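Local coordinates for methyltransferase domain-containing protein (Serratia marcescens, PDB 7CLU) that probably transfers a methyl group from S-adenosyl-L-methionine to a hydroxyl of a prodigiosin precursor, as a dimeric O-methyltransferase of the prodigiosin pathway, at residues 115-120 with 294-299. Numbering follows the deposited sequence.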
loop_
_atom_site.group_PDB
_atom_site.type_symbol
_atom_site.label_atom_id
_atom_site.label_comp_id
_atom_site.label_asym_id
_atom_site.label_seq_id
_atom_site.Cartn_x
_atom_site.Cartn_y
_atom_site.Cartn_z
ATOM N N ARG A 115 7.828 14.836 -10.113
ATOM C CA ARG A 115 7.846 16.148 -10.735
ATOM C C ARG A 115 9.206 16.814 -10.564
ATOM O O ARG A 115 9.688 17.487 -11.481
ATOM C CB ARG A 115 6.723 17.007 -10.151
ATOM C CG ARG A 115 6.702 18.443 -10.648
ATOM C CD ARG A 115 5.752 18.584 -11.815
ATOM N NE ARG A 115 4.361 18.458 -11.397
ATOM C CZ ARG A 115 3.348 18.345 -12.247
ATOM N NH1 ARG A 115 3.587 18.340 -13.553
ATOM N NH2 ARG A 115 2.104 18.230 -11.795
ATOM N N ASN A 116 9.861 16.608 -9.414
ATOM C CA ASN A 116 11.112 17.294 -9.110
ATOM C C ASN A 116 12.347 16.408 -9.158
ATOM O O ASN A 116 13.462 16.933 -9.036
ATOM C CB ASN A 116 11.022 17.952 -7.726
ATOM C CG ASN A 116 9.910 18.972 -7.654
ATOM O OD1 ASN A 116 9.573 19.592 -8.653
ATOM N ND2 ASN A 116 9.331 19.148 -6.475
ATOM N N ASP A 117 12.186 15.101 -9.362
ATOM C CA ASP A 117 13.254 14.113 -9.211
ATOM C C ASP A 117 14.080 14.381 -7.956
ATOM O O ASP A 117 15.300 14.531 -7.998
ATOM C CB ASP A 117 14.145 14.051 -10.445
ATOM C CG ASP A 117 15.182 12.953 -10.347
ATOM O OD1 ASP A 117 14.871 11.883 -9.770
ATOM O OD2 ASP A 117 16.314 13.163 -10.822
ATOM N N ALA A 118 13.384 14.425 -6.819
ATOM C CA ALA A 118 14.029 14.709 -5.545
ATOM C C ALA A 118 13.237 14.072 -4.413
ATOM O O ALA A 118 12.017 13.893 -4.512
ATOM C CB ALA A 118 14.166 16.222 -5.300
ATOM N N HIS A 119 13.942 13.764 -3.325
ATOM C CA HIS A 119 13.307 13.237 -2.124
ATOM C C HIS A 119 12.280 14.229 -1.581
ATOM O O HIS A 119 12.313 15.426 -1.872
ATOM C CB HIS A 119 14.357 12.934 -1.053
ATOM C CG HIS A 119 14.966 14.166 -0.451
ATOM N ND1 HIS A 119 14.393 14.838 0.608
ATOM C CD2 HIS A 119 16.093 14.852 -0.767
ATOM C CE1 HIS A 119 15.137 15.887 0.918
ATOM N NE2 HIS A 119 16.169 15.924 0.093
ATOM N N GLN A 120 11.350 13.714 -0.778
ATOM C CA GLN A 120 10.330 14.560 -0.171
ATOM C C GLN A 120 10.513 14.689 1.339
ATOM O O GLN A 120 9.553 14.995 2.047
ATOM C CB GLN A 120 8.934 14.032 -0.511
ATOM C CG GLN A 120 8.623 14.057 -2.018
ATOM C CD GLN A 120 8.711 15.447 -2.616
ATOM O OE1 GLN A 120 7.882 16.310 -2.307
ATOM N NE2 GLN A 120 9.702 15.672 -3.489
ATOM N N ASN A 294 10.968 3.957 -4.347
ATOM C CA ASN A 294 11.238 4.160 -2.927
ATOM C C ASN A 294 12.561 4.895 -2.727
ATOM O O ASN A 294 12.673 5.749 -1.843
ATOM C CB ASN A 294 11.241 2.824 -2.183
ATOM C CG ASN A 294 11.301 2.995 -0.668
ATOM O OD1 ASN A 294 10.345 3.445 -0.060
ATOM N ND2 ASN A 294 12.423 2.611 -0.056
ATOM N N MET A 295 13.563 4.590 -3.548
ATOM C CA MET A 295 14.818 5.330 -3.464
ATOM C C MET A 295 14.619 6.786 -3.864
ATOM O O MET A 295 15.235 7.686 -3.281
ATOM C CB MET A 295 15.873 4.679 -4.353
ATOM C CG MET A 295 16.067 3.221 -4.110
ATOM S SD MET A 295 16.005 2.821 -2.358
ATOM C CE MET A 295 17.544 3.501 -1.873
ATOM N N LEU A 296 13.758 7.027 -4.859
ATOM C CA LEU A 296 13.491 8.379 -5.323
ATOM C C LEU A 296 12.911 9.241 -4.208
ATOM O O LEU A 296 13.368 10.370 -3.983
ATOM C CB LEU A 296 12.536 8.334 -6.519
ATOM C CG LEU A 296 11.881 9.643 -6.944
ATOM C CD1 LEU A 296 12.960 10.600 -7.464
ATOM C CD2 LEU A 296 10.823 9.384 -8.021
ATOM N N VAL A 297 11.896 8.726 -3.497
ATOM C CA VAL A 297 11.184 9.570 -2.544
ATOM C C VAL A 297 11.952 9.746 -1.247
ATOM O O VAL A 297 11.703 10.724 -0.521
ATOM C CB VAL A 297 9.780 9.029 -2.207
ATOM C CG1 VAL A 297 8.897 8.982 -3.462
ATOM C CG2 VAL A 297 9.869 7.676 -1.541
ATOM N N SER A 298 12.899 8.856 -0.953
ATOM C CA SER A 298 13.494 8.770 0.376
ATOM C C SER A 298 14.971 9.127 0.439
ATOM O O SER A 298 15.434 9.532 1.502
ATOM C CB SER A 298 13.316 7.354 0.948
ATOM O OG SER A 298 14.095 6.390 0.241
ATOM N N THR A 299 15.730 8.949 -0.637
ATOM C CA THR A 299 17.169 9.178 -0.615
ATOM C C THR A 299 17.504 10.361 -1.514
ATOM O O THR A 299 16.637 10.943 -2.170
ATOM C CB THR A 299 17.945 7.933 -1.052
ATOM O OG1 THR A 299 17.893 7.814 -2.480
ATOM C CG2 THR A 299 17.364 6.668 -0.401
#
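His119 and Leu296 carry most of this contact, in which the loop after helix 110-116 lies against the last carbonyls of helix 286-298. The CA of His119 is 3.4 Å from Leu296 O and equally far from Val297 O, two CA-H...O contacts that sit where the helix is running out of amide donors. Its CB comes within 3.2 Å of Thr299 O, while the ring turns toward Arg121, whose backbone N is bonded to ND1, with Asp300 beside it. In Leu296, chi1 puts CG beside the carbonyl carbon and chi2 of 66° then brings CD1 to 3.3 Å from Asp117 OD1 and 3.9 Å from Ala118 N. From the second subunit, Ser53 packs on Asp117 and Gln56 on Leu296. Gln120 N gives Val297 O a nearly straight bond of 3.0 Å (167° at the hydrogen), so Val297 joins in through its carbonyl, its side chain packing instead on Trp107, Leu110 and Ala113. Gln120 is the N-cap of helix 121-125, and the bond therefore ties the end of one helix to the start of another within the Rossmann-like O-methyltransferase domain of this class II family, with the side chain of Thr299 about 8 Å from that of His247, the predicted catalytic base. The Gln120 amide folds back, NE2 donating to Ala118 O at 3.1 Å from above the carbonyl plane (51° out of it), while that oxygen lies in the plane of the amide.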